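Structure-specific endonuclease subunit SLX1 (Candida glabrata, PDB 4XLG) probably serves as the catalytic subunit of a heterodimeric endonuclease with SLX4, cutting branched DNA near its junctions during repair and recombination. Local coordinates at residues Q17-K21 / R54-R58. The protein carries 1 engineered substitution. Where two conformers were deposited one is given. Residue numbers count along the deposited sequence, not the author numbering.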
loop_
_atom_site.group_PDB
_atom_site.type_symbol
_atom_site.label_atom_id
_atom_site.label_comp_id
_atom_site.label_asym_id
_atom_site.label_seq_id
_atom_site.Cartn_x
_atom_site.Cartn_y
_atom_site.Cartn_z
ATOM N N GLN B 17 13.645 0.048 -16.456
ATOM C CA GLN B 17 13.839 -0.126 -17.881
ATOM C C GLN B 17 15.304 0.139 -18.163
ATOM O O GLN B 17 15.814 1.184 -17.805
ATOM C CB GLN B 17 12.958 0.856 -18.653
ATOM C CG GLN B 17 13.124 0.685 -20.222
ATOM C CD GLN B 17 12.204 1.649 -20.999
ATOM O OE1 GLN B 17 11.607 2.574 -20.419
ATOM N NE2 GLN B 17 12.111 1.435 -22.291
ATOM N N SER B 18 15.986 -0.805 -18.805
ATOM C CA SER B 18 17.411 -0.577 -19.102
ATOM C C SER B 18 17.588 0.688 -19.953
ATOM O O SER B 18 16.832 0.937 -20.940
ATOM C CB SER B 18 17.988 -1.818 -19.824
ATOM O OG SER B 18 19.312 -1.519 -20.299
ATOM N N ILE B 19 18.595 1.501 -19.625
ATOM C CA ILE B 19 18.771 2.708 -20.455
ATOM C C ILE B 19 19.262 2.387 -21.853
ATOM O O ILE B 19 18.742 2.908 -22.839
ATOM C CB ILE B 19 19.723 3.709 -19.705
ATOM C CG1 ILE B 19 18.959 4.154 -18.444
ATOM C CG2 ILE B 19 20.092 4.938 -20.583
ATOM C CD1 ILE B 19 19.946 4.763 -17.344
ATOM N N SER B 20 20.223 1.500 -21.958
ATOM C CA SER B 20 20.757 1.134 -23.280
ATOM C C SER B 20 19.875 0.073 -23.961
ATOM O O SER B 20 19.708 0.116 -25.185
ATOM C CB SER B 20 22.213 0.622 -23.121
ATOM O OG SER B 20 22.807 0.302 -24.373
ATOM N N LYS B 21 19.394 -0.919 -23.207
ATOM C CA LYS B 21 18.672 -2.069 -23.842
ATOM C C LYS B 21 17.198 -1.814 -23.562
ATOM O O LYS B 21 16.643 -2.280 -22.588
ATOM C CB LYS B 21 19.142 -3.418 -23.239
ATOM C CG LYS B 21 20.577 -3.658 -23.701
ATOM C CD LYS B 21 21.207 -5.015 -23.299
ATOM C CE LYS B 21 20.808 -6.084 -24.184
ATOM N NZ LYS B 21 21.751 -7.262 -24.051
ATOM N N ARG B 54 29.589 -6.941 -17.679
ATOM C CA ARG B 54 28.579 -6.000 -18.117
ATOM C C ARG B 54 28.290 -6.181 -19.607
ATOM O O ARG B 54 29.185 -6.295 -20.425
ATOM C CB ARG B 54 29.009 -4.575 -17.795
ATOM C CG ARG B 54 29.164 -4.365 -16.287
ATOM C CD ARG B 54 29.211 -2.903 -15.941
ATOM N NE ARG B 54 29.000 -2.689 -14.516
ATOM C CZ ARG B 54 28.260 -1.703 -14.024
ATOM N NH1 ARG B 54 27.679 -0.844 -14.842
ATOM N NH2 ARG B 54 28.111 -1.574 -12.714
ATOM N N ASP B 55 27.001 -6.218 -19.938
ATOM C CA ASP B 55 26.619 -6.354 -21.348
ATOM C C ASP B 55 25.823 -5.131 -21.815
ATOM O O ASP B 55 25.257 -5.150 -22.904
ATOM C CB ASP B 55 25.820 -7.630 -21.568
ATOM C CG ASP B 55 24.412 -7.569 -20.979
ATOM O OD1 ASP B 55 24.047 -6.671 -20.204
ATOM O OD2 ASP B 55 23.627 -8.476 -21.315
ATOM N N GLY B 56 25.837 -4.084 -21.003
ATOM C CA GLY B 56 25.100 -2.855 -21.254
ATOM C C GLY B 56 23.665 -2.834 -20.718
ATOM O O GLY B 56 22.968 -1.843 -20.885
ATOM N N THR B 57 23.201 -3.900 -20.069
ATOM C CA THR B 57 21.881 -3.834 -19.433
ATOM C C THR B 57 21.870 -2.757 -18.329
ATOM O O THR B 57 20.988 -1.888 -18.279
ATOM C CB THR B 57 21.490 -5.166 -18.820
ATOM O OG1 THR B 57 21.422 -6.133 -19.877
ATOM C CG2 THR B 57 20.124 -5.078 -18.217
ATOM N N ARG B 58 22.863 -2.807 -17.456
ATOM C CA ARG B 58 23.110 -1.656 -16.556
ATOM C C ARG B 58 23.756 -0.469 -17.297
ATOM O O ARG B 58 24.589 -0.641 -18.197
ATOM C CB ARG B 58 24.050 -2.112 -15.432
ATOM C CG ARG B 58 23.469 -3.231 -14.590
ATOM C CD ARG B 58 24.685 -3.722 -13.774
ATOM N NE ARG B 58 24.317 -4.745 -12.835
ATOM C CZ ARG B 58 24.273 -6.047 -13.113
ATOM N NH1 ARG B 58 24.514 -6.475 -14.359
ATOM N NH2 ARG B 58 23.990 -6.907 -12.139
HETATM O O HOH W 1 21.963 0.656 -19.861
HETATM O O HOH W 2 24.608 -6.798 -24.850
#
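The hydroxyl of Ser-18 illustrates how one side chain can close a turn and hold a neighbouring loop: Ser-18 OG donates to Thr-57 O at 2.7 Å and accepts from Lys-21 N at 3.0 Å, an ST motif that turns the chain as strand 12-18 ends. The facing loop is shaped likewise: Asp-55 OD1 accepts from Thr-57 N (2.9 Å), an Asx turn, and from Thr-57 OG1 (2.7 Å). Asp-55 OD2 forms a long salt bridge with Lys-21 NZ (3.5 Å), and one water links that NZ to Asp-55 O. A second water joins Ser-20 N to Gly-56 O. Packing is slight: Lys-21 CD lies 3.6 Å from Thr-57 OG1, and Ser-20 CB 3.4 Å from Gly-56 O. At Gly-56 (phi 88°) a CB would jam against the preceding carbonyl and point toward 17-21. Within the GIY-YIG nuclease domain, the contact joins the turn after strand 12-18 to the loop leading into its antiparallel neighbour 60-67, where Ile-19 pairs by its backbone with Pro-59 and packs on helix 176-213.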